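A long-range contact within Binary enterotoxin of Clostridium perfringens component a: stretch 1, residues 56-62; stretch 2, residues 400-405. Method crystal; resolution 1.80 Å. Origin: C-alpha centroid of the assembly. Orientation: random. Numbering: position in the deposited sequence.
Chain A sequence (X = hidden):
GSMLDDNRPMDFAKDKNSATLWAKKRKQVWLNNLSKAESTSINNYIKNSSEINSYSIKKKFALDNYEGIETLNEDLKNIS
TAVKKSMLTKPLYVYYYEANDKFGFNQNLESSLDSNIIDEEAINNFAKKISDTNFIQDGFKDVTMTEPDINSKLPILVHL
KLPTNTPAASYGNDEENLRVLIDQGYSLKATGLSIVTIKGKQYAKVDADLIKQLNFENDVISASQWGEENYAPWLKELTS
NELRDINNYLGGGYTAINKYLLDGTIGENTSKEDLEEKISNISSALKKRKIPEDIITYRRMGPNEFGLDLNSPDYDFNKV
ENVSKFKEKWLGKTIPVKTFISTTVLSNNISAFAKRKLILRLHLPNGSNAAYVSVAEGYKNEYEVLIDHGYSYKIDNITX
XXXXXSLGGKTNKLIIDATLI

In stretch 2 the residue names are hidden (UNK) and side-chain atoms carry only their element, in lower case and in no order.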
# COMPACT_ATOMS: atom_id res chain seq x y z
N SER A 56 12.80 -2.26 -2.74
CA SER A 56 12.03 -1.02 -2.69
C SER A 56 11.20 -0.96 -1.41
O SER A 56 11.03 0.09 -0.82
CB SER A 56 11.11 -0.88 -3.91
OG SER A 56 9.99 -1.75 -3.80
N ILE A 57 10.72 -2.13 -0.98
CA ILE A 57 9.95 -2.24 0.26
C ILE A 57 10.82 -2.01 1.50
O ILE A 57 10.46 -1.17 2.36
CB ILE A 57 9.26 -3.61 0.33
CG1 ILE A 57 8.19 -3.67 -0.76
CG2 ILE A 57 8.66 -3.84 1.71
CD1 ILE A 57 7.46 -5.01 -0.88
N LYS A 58 11.93 -2.73 1.60
CA LYS A 58 12.94 -2.53 2.64
C LYS A 58 13.28 -1.06 2.80
O LYS A 58 13.27 -0.50 3.90
CB LYS A 58 14.23 -3.30 2.33
CG LYS A 58 14.16 -4.81 2.46
CD LYS A 58 15.46 -5.43 1.93
CE LYS A 58 15.45 -6.94 2.06
NZ LYS A 58 15.49 -7.36 3.49
N LYS A 59 13.59 -0.42 1.67
CA LYS A 59 14.13 0.93 1.68
C LYS A 59 13.09 1.93 2.17
O LYS A 59 13.40 2.79 3.00
CB LYS A 59 14.62 1.33 0.29
CG LYS A 59 15.30 2.68 0.24
CD LYS A 59 15.48 3.13 -1.20
CE LYS A 59 16.10 4.53 -1.28
NZ LYS A 59 17.36 4.62 -0.51
N LYS A 60 11.87 1.84 1.67
CA LYS A 60 10.88 2.86 1.99
C LYS A 60 10.37 2.74 3.42
O LYS A 60 9.91 3.72 3.99
CB LYS A 60 9.72 2.82 0.99
CG LYS A 60 8.83 1.60 1.02
CD LYS A 60 7.98 1.65 -0.25
CE LYS A 60 6.79 0.72 -0.21
NZ LYS A 60 6.12 0.76 -1.56
N PHE A 61 10.48 1.55 4.02
CA PHE A 61 10.05 1.40 5.41
C PHE A 61 11.21 1.51 6.43
O PHE A 61 10.98 1.45 7.63
CB PHE A 61 9.34 0.07 5.60
CG PHE A 61 7.97 0.03 4.99
CD1 PHE A 61 6.94 0.79 5.53
CD2 PHE A 61 7.71 -0.75 3.87
CE1 PHE A 61 5.67 0.77 4.97
CE2 PHE A 61 6.44 -0.78 3.31
CZ PHE A 61 5.42 -0.01 3.86
N ALA A 62 12.43 1.67 5.93
CA ALA A 62 13.61 1.73 6.80
C ALA A 62 13.69 3.00 7.64
O ALA A 62 12.97 3.99 7.41
CB ALA A 62 14.88 1.61 5.96
N UNK A 400 4.46 -9.69 4.40
CA UNK A 400 5.68 -9.80 5.19
C UNK A 400 6.89 -9.24 4.44
O UNK A 400 6.98 -9.36 3.22
o UNK A 400 7.37 -13.86 5.45
c UNK A 400 6.33 -13.62 4.79
c UNK A 400 6.05 -12.19 4.39
o UNK A 400 5.51 -14.50 4.45
c UNK A 400 5.92 -11.25 5.58
N UNK A 401 7.80 -8.60 5.16
CA UNK A 401 9.14 -8.40 4.61
C UNK A 401 10.14 -8.51 5.74
O UNK A 401 9.78 -8.48 6.91
o UNK A 401 10.83 -2.69 7.19
c UNK A 401 9.27 -7.05 3.89
c UNK A 401 10.47 -3.74 6.38
c UNK A 401 8.78 -5.24 5.57
c UNK A 401 9.70 -5.89 4.77
c UNK A 401 11.42 -4.37 5.59
c UNK A 401 11.03 -5.44 4.78
c UNK A 401 9.16 -4.16 6.38
N UNK A 402 11.40 -8.68 5.38
CA UNK A 402 12.43 -8.87 6.38
C UNK A 402 13.22 -7.59 6.61
O UNK A 402 13.94 -7.14 5.72
c UNK A 402 16.40 -10.77 8.92
c UNK A 402 15.08 -11.12 9.18
c UNK A 402 13.36 -10.01 5.97
c UNK A 402 14.43 -10.29 7.00
c UNK A 402 14.11 -10.88 8.23
c UNK A 402 16.73 -10.18 7.72
c UNK A 402 15.75 -9.94 6.77
o UNK A 402 17.39 -11.01 9.85
N UNK A 403 13.06 -7.01 7.79
CA UNK A 403 13.89 -5.87 8.22
C UNK A 403 15.20 -6.41 8.75
O UNK A 403 15.26 -6.93 9.87
c UNK A 403 13.18 -5.03 9.29
c UNK A 403 13.95 -3.75 9.65
o UNK A 403 13.36 -2.87 10.32
o UNK A 403 15.13 -3.61 9.26
N UNK A 404 16.25 -6.28 7.95
CA UNK A 404 17.55 -6.88 8.25
C UNK A 404 18.39 -6.01 9.16
O UNK A 404 19.46 -6.41 9.61
c UNK A 404 18.95 -5.95 6.27
c UNK A 404 18.32 -7.17 6.95
o UNK A 404 18.28 -3.93 5.20
c UNK A 404 17.94 -5.09 5.50
o UNK A 404 16.83 -5.57 5.20
N UNK A 405 17.91 -4.80 9.42
CA UNK A 405 18.70 -3.82 10.17
C UNK A 405 18.76 -4.16 11.66
O UNK A 405 17.80 -4.69 12.25
o UNK A 405 16.91 -2.24 10.68
c UNK A 405 18.13 -2.41 9.98
O HOH W 1 13.18 -1.59 6.38
O HOH W 2 10.81 -1.21 9.44

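Position 400 carries five side-chain atoms, a chain of three carbons of which the third bears two oxygens. The side chain stays far from stretch 1 and takes no part in the contact. Three carbons, the last of them the carboxylate carbon, make a glutamate, so the residue is Glu-400.

At position 401 one carbon leads to a ring of six carbons that bears a single oxygen. The ring lies against the helix: CG2 of Ile-57 sits over one face, 4.2 Å from the ring centroid and 26° off the normal, a CH-pi contact, and the oxygen attached to the ring comes within 3.5 Å of CB of Phe-61. A phenol of this kind is tyrosine: this is Tyr-401, whose CA-to-CB bond points toward the helix. Its CE2 also lies 3.8 Å from CA of Lys-58, so the ring packs against the backbone of the helix as well as its side chains.

Position 402 has the same set of atoms, one carbon and a six-carbon ring with one oxygen. Here the CA-to-CB bond points sideways and the ring is exposed, with NZ of Lys-58 at its edge. The phenol is again that of a tyrosine; this is Tyr-402. The stronger link is through the main chain: NZ of Lys-58 donates a hydrogen bond of 2.7 Å to O of Tyr-402.

Two carbons, the second carrying two oxygens, make up the side chain at position 403. It does not touch the helix directly. This short carboxylate identifies Asp-403, whose OD2 accepts a hydrogen bond from water 2, with its O 3.2 Å away.

At position 404 three carbons end in two oxygens, one of them 2.8 Å from NZ of Lys-58. The longer acidic side chain makes this Glu-404, and the pairing of NZ of Lys-58 with OE1 of Glu-404 is a salt bridge.

Position 405 has one carbon and one oxygen, a hydroxymethyl group out of reach of stretch 1. This is Ser-405, which binds back to its own stretch, with N and OG donating to OD1 of Asp-403 at 3.0 and 2.7 Å.

The contact thus joins an aromatic anchor to a polar clasp. Tyr-401 packs on Ile-57 and Phe-61, while its OH is 2.7 Å from O of each of two waters; water 1 donates to O of Lys-58, and water 2 to O of Phe-61. Lys-58, its chi2 and chi3 both t and its chi4 m, brings one ammonium group to both a carbonyl and a carboxylate, tying the helix to the strand and the loop that follows.

Stretch 2 400-405: EYYDES
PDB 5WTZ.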